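Local coordinates for hypothetical protein Atu0492 (PDB 2GMY) that is of unknown function but is probably an AhpD-like antioxidant defence protein of the carboxymuconolactone decarboxylase family, at residues Ser28-Arg33 with Ile120-Val125; His36-Arg41 with Val125-Ile130; Leu40-Ile45 with Gly90-Val95; Asn46-Cys51 with Arg135-Phe140; Thr82-Ala87 with Arg112-Asp117. One frame throughout, in Å; residues are numbered along the deposited sequence.

Contact 1: residues Ser28-Arg33 with Ile120-Val125; sequences SGLEHR and IVKITV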
# COMPACT_ATOMS: atom_id res chain seq x y z
N SER A 28 -32.43 1.89 14.87
CA SER A 28 -32.32 3.20 14.21
C SER A 28 -33.38 3.45 13.14
O SER A 28 -33.64 4.61 12.80
CB SER A 28 -30.93 3.37 13.59
OG SER A 28 -30.78 2.47 12.52
N GLY A 29 -33.96 2.38 12.60
CA GLY A 29 -34.91 2.50 11.49
C GLY A 29 -34.33 2.08 10.15
O GLY A 29 -35.06 1.90 9.18
N LEU A 30 -33.00 1.93 10.08
CA LEU A 30 -32.38 1.42 8.86
C LEU A 30 -32.88 0.02 8.58
O LEU A 30 -32.99 -0.80 9.50
CB LEU A 30 -30.86 1.37 9.00
CG LEU A 30 -30.00 2.57 8.64
CD1 LEU A 30 -28.55 2.10 8.61
CD2 LEU A 30 -30.39 3.18 7.30
N GLU A 31 -33.18 -0.25 7.32
CA GLU A 31 -33.57 -1.57 6.87
C GLU A 31 -32.56 -2.62 7.34
O GLU A 31 -31.34 -2.40 7.25
CB GLU A 31 -33.66 -1.59 5.35
CG GLU A 31 -34.71 -2.52 4.80
CD GLU A 31 -34.88 -2.38 3.31
OE1 GLU A 31 -35.14 -1.26 2.81
OE2 GLU A 31 -34.75 -3.42 2.62
N HIS A 32 -33.04 -3.74 7.85
CA HIS A 32 -32.15 -4.75 8.42
C HIS A 32 -31.15 -5.30 7.40
O HIS A 32 -30.00 -5.60 7.74
CB HIS A 32 -32.93 -5.86 9.13
CG HIS A 32 -33.66 -5.38 10.34
ND1 HIS A 32 -33.03 -4.78 11.40
CD2 HIS A 32 -34.98 -5.40 10.65
CE1 HIS A 32 -33.92 -4.45 12.32
NE2 HIS A 32 -35.11 -4.82 11.89
N ARG A 33 -31.58 -5.41 6.14
CA ARG A 33 -30.71 -5.84 5.06
C ARG A 33 -29.47 -4.95 4.94
O ARG A 33 -28.35 -5.44 4.73
CB ARG A 33 -31.46 -5.85 3.73
CG ARG A 33 -30.57 -6.31 2.59
CD ARG A 33 -31.25 -6.28 1.24
NE ARG A 33 -31.72 -4.95 0.84
CZ ARG A 33 -32.99 -4.57 0.88
NH1 ARG A 33 -33.92 -5.42 1.31
NH2 ARG A 33 -33.33 -3.35 0.49
N ILE A 120 -28.12 8.51 5.66
CA ILE A 120 -26.65 8.49 5.56
C ILE A 120 -25.98 8.61 6.92
O ILE A 120 -24.98 7.94 7.19
CB ILE A 120 -26.13 9.56 4.56
CG1 ILE A 120 -26.56 9.18 3.14
CG2 ILE A 120 -24.60 9.72 4.66
CD1 ILE A 120 -26.28 10.24 2.07
N VAL A 121 -26.53 9.45 7.80
CA VAL A 121 -25.98 9.56 9.15
C VAL A 121 -26.11 8.24 9.88
O VAL A 121 -25.15 7.77 10.51
CB VAL A 121 -26.61 10.73 9.94
CG1 VAL A 121 -26.02 10.80 11.36
CG2 VAL A 121 -26.37 12.03 9.21
N LYS A 122 -27.30 7.62 9.80
CA LYS A 122 -27.52 6.29 10.42
C LYS A 122 -26.53 5.25 9.88
O LYS A 122 -25.90 4.50 10.62
CB LYS A 122 -28.95 5.82 10.18
CG LYS A 122 -30.00 6.71 10.83
CD LYS A 122 -31.40 6.20 10.53
CE LYS A 122 -32.43 7.04 11.26
NZ LYS A 122 -33.79 6.57 10.88
N ILE A 123 -26.38 5.23 8.55
CA ILE A 123 -25.42 4.34 7.90
C ILE A 123 -24.00 4.54 8.40
O ILE A 123 -23.29 3.57 8.70
CB ILE A 123 -25.47 4.56 6.38
CG1 ILE A 123 -26.74 3.94 5.80
CG2 ILE A 123 -24.23 3.98 5.66
CD1 ILE A 123 -27.10 4.54 4.45
N THR A 124 -23.58 5.81 8.49
CA THR A 124 -22.20 6.12 8.83
C THR A 124 -21.89 5.81 10.30
O THR A 124 -20.82 5.32 10.62
CB THR A 124 -21.84 7.56 8.41
OG1 THR A 124 -22.17 7.74 7.01
CG2 THR A 124 -20.35 7.81 8.59
N VAL A 125 -22.85 6.05 11.19
CA VAL A 125 -22.70 5.61 12.58
C VAL A 125 -22.63 4.08 12.65
O VAL A 125 -21.82 3.52 13.40
CB VAL A 125 -23.87 6.16 13.44
CG1 VAL A 125 -23.86 5.54 14.83
CG2 VAL A 125 -23.79 7.69 13.53
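Lys122 reaches off its helix to the turn at Ser28 and gives its ammonium to the backbone carbonyl there: Lys122 NZ lies 2.7 Å from Ser28 O. The C=O...N angle is 151°, with the nitrogen tilted 25° from the carbonyl plane. The lysine chain runs extended beyond CG, and Lys122 CE lies 3.1 Å from Ser28 O. Lower on the chain, Lys122 CB meets Leu30 CG at 3.7 Å as the two side chains slide past each other in opposite directions. Leu30 then carries the contact deeper. Its CD1 packs on Ile123 CG1 at 3.8 Å, the two side chains crossing at about a right angle, and Leu30 CD2 is 4.0 Å from Ile123 CG1.

Behind this first shell, the turn is held by its own bonds. Ser28 OG is engaged with Val25 O at the end of the preceding helix, and Leu30 N makes a weak bond to Ser28 OG at 3.3 Å. Between them Gly29 takes a phi of 104°, where a CB would run into the preceding carbonyl oxygen. Tyr24 lies against the Lys122 side chain, Glu118 offers its ammonium a long, weak ion pair, and Leu88 and Trp91 of helix 83-96 back Ile123. What results is an interhelical turn, between helices 12-26 and 32-45, fastened to the long helix 117-139 by one lysine-to-carbonyl bond and the packing of Leu30 on Lys122 and Ile123, within the all-helical AhpD-like fold.

Contact 2: residues His36-Arg41 with Val125-Ile130; sequences HLIKLR and VAIGAI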
# COMPACT_ATOMS: atom_id res chain seq x y z
N HIS A 36 -27.17 -5.56 7.99
CA HIS A 36 -26.41 -6.79 7.74
C HIS A 36 -25.26 -6.56 6.76
O HIS A 36 -24.14 -7.01 6.99
CB HIS A 36 -27.32 -7.87 7.15
CG HIS A 36 -28.36 -8.35 8.10
ND1 HIS A 36 -28.09 -8.60 9.43
CD2 HIS A 36 -29.66 -8.67 7.91
CE1 HIS A 36 -29.19 -9.04 10.02
NE2 HIS A 36 -30.15 -9.09 9.12
N LEU A 37 -25.56 -5.86 5.68
CA LEU A 37 -24.57 -5.56 4.64
C LEU A 37 -23.40 -4.76 5.21
O LEU A 37 -22.23 -5.06 4.94
CB LEU A 37 -25.26 -4.79 3.52
CG LEU A 37 -24.41 -4.39 2.32
CD1 LEU A 37 -25.31 -4.24 1.12
CD2 LEU A 37 -23.59 -3.11 2.60
N ILE A 38 -23.72 -3.70 5.95
CA ILE A 38 -22.69 -2.86 6.56
C ILE A 38 -21.79 -3.70 7.48
O ILE A 38 -20.55 -3.61 7.41
CB ILE A 38 -23.33 -1.70 7.36
CG1 ILE A 38 -23.93 -0.67 6.42
CG2 ILE A 38 -22.30 -1.08 8.32
CD1 ILE A 38 -24.97 0.24 7.10
N LYS A 39 -22.41 -4.51 8.34
CA LYS A 39 -21.65 -5.27 9.33
C LYS A 39 -20.79 -6.34 8.68
O LYS A 39 -19.63 -6.52 9.05
CB LYS A 39 -22.58 -5.91 10.36
CG LYS A 39 -23.17 -4.90 11.33
CD LYS A 39 -24.19 -5.58 12.22
CE LYS A 39 -24.64 -4.66 13.32
NZ LYS A 39 -25.23 -5.47 14.41
N LEU A 40 -21.36 -7.05 7.70
CA LEU A 40 -20.63 -8.15 7.07
C LEU A 40 -19.48 -7.60 6.24
O LEU A 40 -18.33 -8.06 6.36
CB LEU A 40 -21.57 -9.01 6.22
CG LEU A 40 -20.92 -10.18 5.47
CD1 LEU A 40 -20.15 -11.12 6.41
CD2 LEU A 40 -21.99 -10.94 4.72
N ARG A 41 -19.75 -6.59 5.42
CA ARG A 41 -18.70 -6.06 4.55
C ARG A 41 -17.53 -5.45 5.33
O ARG A 41 -16.36 -5.77 5.04
CB ARG A 41 -19.26 -5.06 3.53
CG ARG A 41 -18.19 -4.46 2.61
CD ARG A 41 -17.46 -5.51 1.77
NE ARG A 41 -16.35 -4.84 1.07
CZ ARG A 41 -15.37 -5.47 0.45
NH1 ARG A 41 -15.34 -6.81 0.41
NH2 ARG A 41 -14.41 -4.76 -0.14
N VAL A 125 -22.85 6.05 11.19
CA VAL A 125 -22.70 5.61 12.58
C VAL A 125 -22.63 4.08 12.65
O VAL A 125 -21.82 3.52 13.40
CB VAL A 125 -23.87 6.16 13.44
CG1 VAL A 125 -23.86 5.54 14.83
CG2 VAL A 125 -23.79 7.69 13.53
N ALA A 126 -23.46 3.39 11.86
CA ALA A 126 -23.42 1.93 11.81
C ALA A 126 -22.03 1.44 11.34
O ALA A 126 -21.48 0.49 11.91
CB ALA A 126 -24.52 1.41 10.89
N ILE A 127 -21.45 2.10 10.34
CA ILE A 127 -20.10 1.74 9.88
C ILE A 127 -19.10 1.96 11.02
O ILE A 127 -18.22 1.14 11.25
CB ILE A 127 -19.69 2.56 8.63
CG1 ILE A 127 -20.58 2.19 7.43
CG2 ILE A 127 -18.21 2.30 8.26
CD1 ILE A 127 -20.55 3.23 6.28
N GLY A 128 -19.25 3.07 11.74
CA GLY A 128 -18.38 3.33 12.90
C GLY A 128 -18.51 2.24 13.95
O GLY A 128 -17.49 1.74 14.47
N ALA A 129 -19.75 1.86 14.26
CA ALA A 129 -20.02 0.84 15.27
C ALA A 129 -19.36 -0.51 14.94
O ALA A 129 -18.68 -1.09 15.79
CB ALA A 129 -21.52 0.68 15.51
N ILE A 130 -19.52 -0.99 13.71
CA ILE A 130 -18.92 -2.29 13.39
C ILE A 130 -17.40 -2.16 13.39
O ILE A 130 -16.69 -3.07 13.80
CB ILE A 130 -19.47 -2.91 12.07
CG1 ILE A 130 -18.89 -4.31 11.84
CG2 ILE A 130 -19.27 -1.97 10.90
CD1 ILE A 130 -19.22 -5.32 12.98
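Ile38 does most of the touching, spreading two of its branches over one turn of helix 117-139. With CG2 anti to the backbone N, that methyl meets Ile127 CG1 at 3.8 Å, and the two isoleucines cross at about a right angle. Ile38 CD1, at the end of the other branch, lies 4.0 Å from Ala126 CB. The small alanine thus takes the tip while Ile127 takes the branch methyl.

Ile130 comes back from the other helix, one turn further on. Its CG1 is anti to the backbone N (chi1 -175°) and sits against the main chain of the partner helix, 3.6 Å from Lys39 O, a carbonyl that also accepts from Ser43 OG. Ile130 CG2, its other branch, comes 4.1 Å from Ile38 CG2. Lys39 contributes the root of its side chain, Lys39 CG being 4.3 Å from Ile130 CB; its far end leads off to a salt bridge with Glu22 of helix 12-26.

The axes of the two short helical pieces approach to 9.2 Å and run the same way at a crossing angle of -36°. Almost at the middle of the chain, this apolar seam is enclosed by helices: Trp91 and Val95 of helix 83-96 lie on Ile127, His55 of helix 49-61 touches both Lys39 and Ile130, and Val25 of helix 12-26 backs Ala126.

Contact 3: residues Leu40-Ile45 with Gly90-Val95; sequences LRASII and GWVDAV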
# COMPACT_ATOMS: atom_id res chain seq x y z
N LEU A 40 -21.36 -7.05 7.70
CA LEU A 40 -20.63 -8.15 7.07
C LEU A 40 -19.48 -7.60 6.24
O LEU A 40 -18.33 -8.06 6.36
CB LEU A 40 -21.57 -9.01 6.22
CG LEU A 40 -20.92 -10.18 5.47
CD1 LEU A 40 -20.15 -11.12 6.41
CD2 LEU A 40 -21.99 -10.94 4.72
N ARG A 41 -19.75 -6.59 5.42
CA ARG A 41 -18.70 -6.06 4.55
C ARG A 41 -17.53 -5.45 5.33
O ARG A 41 -16.36 -5.77 5.04
CB ARG A 41 -19.26 -5.06 3.53
CG ARG A 41 -18.19 -4.46 2.61
CD ARG A 41 -17.46 -5.51 1.77
NE ARG A 41 -16.35 -4.84 1.07
CZ ARG A 41 -15.37 -5.47 0.45
NH1 ARG A 41 -15.34 -6.81 0.41
NH2 ARG A 41 -14.41 -4.76 -0.14
N ALA A 42 -17.83 -4.61 6.32
CA ALA A 42 -16.76 -3.99 7.12
C ALA A 42 -15.94 -5.06 7.83
O ALA A 42 -14.71 -4.97 7.91
CB ALA A 42 -17.33 -2.97 8.10
N SER A 43 -16.63 -6.08 8.35
CA SER A 43 -15.93 -7.17 9.04
C SER A 43 -14.97 -7.93 8.12
O SER A 43 -13.86 -8.30 8.54
CB SER A 43 -16.94 -8.12 9.69
OG SER A 43 -17.70 -7.43 10.67
N ILE A 44 -15.38 -8.16 6.88
CA ILE A 44 -14.50 -8.80 5.91
C ILE A 44 -13.26 -7.91 5.68
O ILE A 44 -12.11 -8.39 5.73
CB ILE A 44 -15.23 -9.09 4.60
CG1 ILE A 44 -16.27 -10.20 4.82
CG2 ILE A 44 -14.25 -9.54 3.52
CD1 ILE A 44 -17.32 -10.29 3.70
N ILE A 45 -13.48 -6.63 5.44
CA ILE A 45 -12.35 -5.72 5.17
C ILE A 45 -11.36 -5.76 6.32
O ILE A 45 -10.13 -5.81 6.12
CB ILE A 45 -12.84 -4.29 4.95
CG1 ILE A 45 -13.67 -4.21 3.67
CG2 ILE A 45 -11.67 -3.32 4.91
CD1 ILE A 45 -14.38 -2.88 3.49
N GLY A 90 -19.93 0.74 -1.65
CA GLY A 90 -18.86 1.71 -1.97
C GLY A 90 -18.52 2.60 -0.78
O GLY A 90 -17.34 2.91 -0.51
N TRP A 91 -19.56 2.99 -0.04
CA TRP A 91 -19.38 3.86 1.12
C TRP A 91 -18.83 3.07 2.31
O TRP A 91 -17.94 3.56 3.03
CB TRP A 91 -20.71 4.51 1.49
CG TRP A 91 -20.63 5.60 2.51
CD1 TRP A 91 -21.24 5.61 3.74
CD2 TRP A 91 -19.93 6.85 2.40
NE1 TRP A 91 -20.98 6.79 4.39
CE2 TRP A 91 -20.18 7.57 3.59
CE3 TRP A 91 -19.14 7.44 1.41
CZ2 TRP A 91 -19.65 8.85 3.83
CZ3 TRP A 91 -18.61 8.72 1.64
CH2 TRP A 91 -18.88 9.41 2.84
N VAL A 92 -19.36 1.87 2.53
CA VAL A 92 -18.78 1.02 3.57
C VAL A 92 -17.28 0.84 3.35
O VAL A 92 -16.48 0.99 4.28
CB VAL A 92 -19.50 -0.34 3.65
CG1 VAL A 92 -18.76 -1.29 4.60
CG2 VAL A 92 -20.93 -0.14 4.09
N ASP A 93 -16.89 0.53 2.11
CA ASP A 93 -15.48 0.37 1.79
C ASP A 93 -14.68 1.66 2.04
O ASP A 93 -13.64 1.63 2.73
CB ASP A 93 -15.34 -0.07 0.33
CG ASP A 93 -15.74 -1.52 0.11
OD1 ASP A 93 -16.39 -2.11 1.00
OD2 ASP A 93 -15.41 -2.06 -0.97
N ALA A 94 -15.16 2.78 1.50
CA ALA A 94 -14.42 4.05 1.59
C ALA A 94 -14.22 4.50 3.03
O ALA A 94 -13.14 4.98 3.42
CB ALA A 94 -15.12 5.15 0.77
N VAL A 95 -15.28 4.32 3.83
CA VAL A 95 -15.28 4.80 5.22
C VAL A 95 -14.54 3.83 6.13
O VAL A 95 -13.85 4.23 7.05
CB VAL A 95 -16.72 5.07 5.70
CG1 VAL A 95 -16.76 5.47 7.17
CG2 VAL A 95 -17.34 6.19 4.87
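Ala42 and Val92 mark the nearest point of two helical pieces that run the same way, their axes 9.5 Å apart at a crossing angle of -37°. This is helix-to-helix packing inside the AhpD-like all-alpha fold, combining aliphatic packing with an ion pair. Val92 CG1 does the apolar work, lying 3.8 Å from Arg41 CG and 4.1 Å from Ala42 CB.

Arg41 bends at chi2 (60°), which swings CD off the extended course, and its guanidinium meets Asp93 side-on. The NE bond is nearly straight: Arg41 NE to Asp93 OD1 is 2.7 Å, on the syn side of the carboxylate and in the guanidinium plane. The second is less regular, Arg41 NH2 standing above the carboxylate plane at 3.0 Å from Asp93 OD2; the two planes are 36° apart. Trp75 NE1 also bonds to Asp93 OD2, so the buried carboxylate has support beyond the arginine, while Arg41 NH1 makes weak bonds to the carbonyls of Met72 and Ser73. Ile45 CG1 lies over one guanidinium face, offset toward its rim, and Ile45 CD1 comes to 3.3 Å from Asp93 OD1.

Contact 4: residues Asn46-Cys51 with Arg135-Phe140; sequences NGCAFC and RIAVGF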
# COMPACT_ATOMS: atom_id res chain seq x y z
N ASN A 46 -11.92 -5.71 7.53
CA ASN A 46 -11.09 -5.63 8.73
C ASN A 46 -10.49 -6.96 9.19
O ASN A 46 -9.78 -6.99 10.18
CB ASN A 46 -11.86 -4.99 9.87
CG ASN A 46 -12.03 -3.50 9.67
OD1 ASN A 46 -11.18 -2.85 9.05
ND2 ASN A 46 -13.13 -2.97 10.18
N GLY A 47 -10.80 -8.05 8.48
CA GLY A 47 -10.21 -9.35 8.79
C GLY A 47 -10.79 -9.99 10.05
O GLY A 47 -10.16 -10.88 10.66
N CYS A 48 -11.99 -9.56 10.44
CA CYS A 48 -12.55 -10.01 11.71
C CYS A 48 -13.40 -11.27 11.54
O CYS A 48 -14.60 -11.19 11.23
CB CYS A 48 -13.37 -8.89 12.35
SG CYS A 48 -13.86 -9.35 14.04
N ALA A 49 -12.78 -12.43 11.74
CA ALA A 49 -13.48 -13.72 11.63
C ALA A 49 -14.62 -13.82 12.64
O ALA A 49 -15.71 -14.32 12.32
CB ALA A 49 -12.52 -14.87 11.81
N PHE A 50 -14.37 -13.35 13.86
CA PHE A 50 -15.38 -13.36 14.91
C PHE A 50 -16.67 -12.70 14.42
O PHE A 50 -17.76 -13.26 14.54
CB PHE A 50 -14.87 -12.67 16.18
CG PHE A 50 -15.83 -12.75 17.33
CD1 PHE A 50 -15.89 -13.90 18.12
CD2 PHE A 50 -16.65 -11.68 17.65
CE1 PHE A 50 -16.76 -13.98 19.20
CE2 PHE A 50 -17.53 -11.74 18.73
CZ PHE A 50 -17.58 -12.90 19.51
N CYS A 51 -16.53 -11.50 13.86
CA CYS A 51 -17.70 -10.77 13.39
C CYS A 51 -18.25 -11.33 12.08
O CYS A 51 -19.46 -11.37 11.92
CB CYS A 51 -17.43 -9.27 13.28
SG CYS A 51 -17.13 -8.50 14.92
N ARG A 135 -12.38 -3.94 15.88
CA ARG A 135 -11.14 -3.62 16.58
C ARG A 135 -11.04 -4.32 17.94
O ARG A 135 -9.97 -4.78 18.33
CB ARG A 135 -10.98 -2.10 16.70
CG ARG A 135 -10.61 -1.49 15.36
CD ARG A 135 -10.72 0.04 15.28
NE ARG A 135 -10.06 0.47 14.05
CZ ARG A 135 -10.61 0.39 12.83
NH1 ARG A 135 -11.86 -0.07 12.67
NH2 ARG A 135 -9.91 0.76 11.77
N ILE A 136 -12.17 -4.39 18.64
CA ILE A 136 -12.24 -5.12 19.90
C ILE A 136 -12.01 -6.61 19.68
O ILE A 136 -11.18 -7.22 20.36
CB ILE A 136 -13.59 -4.86 20.61
CG1 ILE A 136 -13.67 -3.39 21.04
CG2 ILE A 136 -13.79 -5.80 21.81
CD1 ILE A 136 -15.09 -2.92 21.40
N ALA A 137 -12.73 -7.20 18.73
CA ALA A 137 -12.65 -8.65 18.52
C ALA A 137 -11.28 -9.09 18.00
O ALA A 137 -10.70 -10.07 18.47
CB ALA A 137 -13.74 -9.13 17.61
N VAL A 138 -10.76 -8.38 17.00
CA VAL A 138 -9.44 -8.73 16.49
C VAL A 138 -8.38 -8.39 17.54
O VAL A 138 -7.48 -9.19 17.84
CB VAL A 138 -9.15 -8.06 15.14
CG1 VAL A 138 -7.74 -8.37 14.66
CG2 VAL A 138 -10.17 -8.52 14.10
N GLY A 139 -8.49 -7.19 18.12
CA GLY A 139 -7.59 -6.75 19.17
C GLY A 139 -7.45 -7.73 20.32
O GLY A 139 -6.35 -7.95 20.83
N PHE A 140 -8.56 -8.35 20.72
CA PHE A 140 -8.53 -9.28 21.86
C PHE A 140 -8.59 -10.75 21.44
O PHE A 140 -8.79 -11.64 22.28
CB PHE A 140 -9.62 -8.92 22.88
CG PHE A 140 -9.50 -7.51 23.43
CD1 PHE A 140 -8.24 -6.94 23.62
CD2 PHE A 140 -10.62 -6.77 23.74
CE1 PHE A 140 -8.11 -5.63 24.11
CE2 PHE A 140 -10.51 -5.47 24.25
CZ PHE A 140 -9.25 -4.90 24.43
O HOH W 1 -10.52 -0.25 9.10
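Ala137 CB is the point on which the tight half of this contact turns. Cys48 SG sits 3.6 Å from it, Ala137 CB approaches the Phe50 ring obliquely, 3.9 Å from Phe50 CD2, and Cys51 SG comes somewhat more loosely to Ala137 CB, at 4.4 Å. One residue along, Val138 CG2 fits against Cys48 CB at 3.7 Å.

At the other end the packing opens into a polar network. Asn46 and Arg135 cross without a direct bond, Asn46 ND2 standing 4.0 Å from Arg135 NH1 with amide and guanidinium planes almost perpendicular. Both nitrogens instead give to Asn131 OD1, and a water accepts from Arg135 NH2 and lies within hydrogen-bonding distance of Asn46 OD1. Arg135 NH2 also bonds to Thr96 O of the second subunit, so this looser side is subunit interface.

The backbone linking the two halves turns at Gly47, which ends helix 32-45 in a Schellman motif, and Cys48, already in the tight half, is the N-cap of the next helix. With SG anti to its own backbone N (chi1 -171°), Cys48 accepts from Cys51 N at 3.4 Å. The two sulphurs, Cys48 SG and Cys51 SG, are 3.5 Å apart, too far for a disulfide in this model. A CXXC pair at a helix start is the signature of AhpD, where the two cysteines are redox-active, and this site is probably its counterpart.

Contact 5: residues Thr82-Ala87 with Arg112-Asp117; sequences TEQERA and RAHFSD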
# COMPACT_ATOMS: atom_id res chain seq x y z
N THR A 82 -27.93 -5.04 -5.87
CA THR A 82 -28.70 -3.97 -6.50
C THR A 82 -27.87 -2.69 -6.60
O THR A 82 -26.85 -2.54 -5.91
CB THR A 82 -29.97 -3.65 -5.69
OG1 THR A 82 -29.61 -2.98 -4.48
CG2 THR A 82 -30.75 -4.94 -5.35
N GLU A 83 -28.30 -1.73 -7.42
CA GLU A 83 -27.55 -0.48 -7.52
C GLU A 83 -27.50 0.24 -6.16
O GLU A 83 -26.47 0.80 -5.80
CB GLU A 83 -28.11 0.44 -8.61
CG GLU A 83 -27.84 -0.11 -10.03
CD GLU A 83 -26.37 -0.45 -10.28
OE1 GLU A 83 -25.50 0.43 -10.08
OE2 GLU A 83 -26.07 -1.61 -10.69
N GLN A 84 -28.59 0.18 -5.42
CA GLN A 84 -28.62 0.76 -4.08
C GLN A 84 -27.61 0.07 -3.16
O GLN A 84 -26.86 0.74 -2.45
CB GLN A 84 -30.01 0.64 -3.47
CG GLN A 84 -30.11 1.29 -2.11
CD GLN A 84 -31.54 1.30 -1.59
OE1 GLN A 84 -32.29 0.35 -1.80
NE2 GLN A 84 -31.89 2.37 -0.86
N GLU A 85 -27.60 -1.26 -3.16
CA GLU A 85 -26.61 -2.02 -2.37
C GLU A 85 -25.18 -1.67 -2.78
O GLU A 85 -24.29 -1.51 -1.92
CB GLU A 85 -26.83 -3.53 -2.49
CG GLU A 85 -28.09 -3.98 -1.78
CD GLU A 85 -28.43 -5.44 -2.01
OE1 GLU A 85 -28.18 -5.96 -3.12
OE2 GLU A 85 -28.97 -6.07 -1.08
N ARG A 86 -24.94 -1.55 -4.09
CA ARG A 86 -23.62 -1.14 -4.56
C ARG A 86 -23.20 0.23 -4.07
O ARG A 86 -22.03 0.45 -3.74
CB ARG A 86 -23.51 -1.18 -6.09
CG ARG A 86 -23.63 -2.58 -6.63
CD ARG A 86 -23.48 -2.59 -8.15
NE ARG A 86 -22.10 -2.34 -8.56
CZ ARG A 86 -21.13 -3.25 -8.53
NH1 ARG A 86 -21.37 -4.50 -8.12
NH2 ARG A 86 -19.90 -2.92 -8.91
N ALA A 87 -24.16 1.15 -4.01
CA ALA A 87 -23.89 2.50 -3.53
C ALA A 87 -23.48 2.42 -2.06
O ALA A 87 -22.50 3.04 -1.63
CB ALA A 87 -25.13 3.35 -3.69
N ARG A 112 -25.47 9.30 -2.00
CA ARG A 112 -26.51 10.34 -1.94
C ARG A 112 -27.63 10.09 -2.93
O ARG A 112 -28.77 10.49 -2.70
CB ARG A 112 -25.91 11.70 -2.23
CG ARG A 112 -25.53 12.47 -1.02
CD ARG A 112 -24.96 13.83 -1.42
NE ARG A 112 -25.98 14.83 -1.70
CZ ARG A 112 -26.15 15.45 -2.87
NH1 ARG A 112 -25.37 15.16 -3.92
NH2 ARG A 112 -27.13 16.35 -2.99
N ALA A 113 -27.29 9.45 -4.05
CA ALA A 113 -28.29 9.12 -5.05
C ALA A 113 -29.43 8.27 -4.46
O ALA A 113 -30.60 8.42 -4.83
CB ALA A 113 -27.64 8.43 -6.23
N HIS A 114 -29.09 7.43 -3.48
CA HIS A 114 -30.00 6.38 -2.99
C HIS A 114 -30.50 6.54 -1.57
O HIS A 114 -31.36 5.79 -1.13
CB HIS A 114 -29.30 5.03 -3.10
CG HIS A 114 -29.03 4.61 -4.50
ND1 HIS A 114 -29.97 3.96 -5.27
CD2 HIS A 114 -27.94 4.77 -5.29
CE1 HIS A 114 -29.47 3.74 -6.47
NE2 HIS A 114 -28.24 4.22 -6.51
N PHE A 115 -29.91 7.49 -0.83
CA PHE A 115 -30.24 7.64 0.59
C PHE A 115 -30.39 9.10 0.97
O PHE A 115 -29.67 9.97 0.46
CB PHE A 115 -29.13 7.01 1.46
CG PHE A 115 -29.03 5.51 1.32
CD1 PHE A 115 -29.91 4.67 2.00
CD2 PHE A 115 -28.08 4.94 0.47
CE1 PHE A 115 -29.82 3.29 1.87
CE2 PHE A 115 -27.98 3.55 0.33
CZ PHE A 115 -28.85 2.74 1.03
N SER A 116 -31.33 9.37 1.88
CA SER A 116 -31.47 10.70 2.46
C SER A 116 -30.31 11.04 3.40
O SER A 116 -29.57 10.14 3.83
CB SER A 116 -32.77 10.78 3.26
OG SER A 116 -32.67 10.02 4.46
N ASP A 117 -30.16 12.32 3.74
CA ASP A 117 -29.12 12.71 4.69
C ASP A 117 -29.31 11.99 6.03
O ASP A 117 -28.34 11.56 6.65
CB ASP A 117 -29.09 14.22 4.92
CG ASP A 117 -28.33 14.98 3.84
OD1 ASP A 117 -27.85 14.36 2.87
OD2 ASP A 117 -28.19 16.22 3.99
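Gln84 runs from one aromatic side chain to the next, its CA and CB on His114 and the rest along Phe115. Its CA stands over the imidazole, 3.8 Å from the His114 ring centroid and only 17° off the ring normal, a CH-pi contact; Glu83 O lies over the same face, nearer the rim. From there the side chain can be followed outward. Gln84 CB is 3.8 Å from His114 ND1. With CG anti to the backbone N, the next atom leaves the histidine ring for the phenyl group, Gln84 CG meeting Phe115 CZ at 3.7 Å, and Gln84 CD stays close to the same carbon at 4.0 Å.

The helix that carries this glutamine begins at Thr82, and its first turn is a capping box: Thr82 OG1 accepts from Glu85 N, and Glu85 OE1 accepts from Thr82 N. The partner segment carries the chain from helix 105-114 into helix 117-139, with Ser116 as the N-cap of the latter, so contact is made between a helix start and an interhelical turn.

Gln84 NE2 makes a weak, bent bond to His114 O at 3.5 Å, with an angle of 133° at the hydrogen, and it is equally near Phe115 CE1. Its amide is turned 31° from the phenyl plane. Phe34 of helix 32-45 touches Gln84 and meets the Phe115 ring edge-to-face. One turn on from Gln84, Ala87 CB approaches His114 CD2 obliquely at 3.5 Å.

Overall arrangement
Contacts 2 and 3 lie nearest the centre: their own centres are about 7 Å apart, both use helix 32-45, and Ile127 and Ile130 of contact 2 pack directly on Trp91, Val95, Ala42 and Ser43 of contact 3. Contact 2 is carried by aliphatic packing, whereas contact 3 buries an ion pair. Contact 1 joins the same two helices as contact 2, but at a partly exposed turn held by a lysine. Contact 5, also partly exposed, relies on a CH-pi contact over the His114 ring and on packing against Phe115, which reaches Ile120 and Ile123 of contact 1. Contact 4 lies across the chain centre from contacts 1 and 5, buried where the two CXXC cysteines and a subunit interface meet.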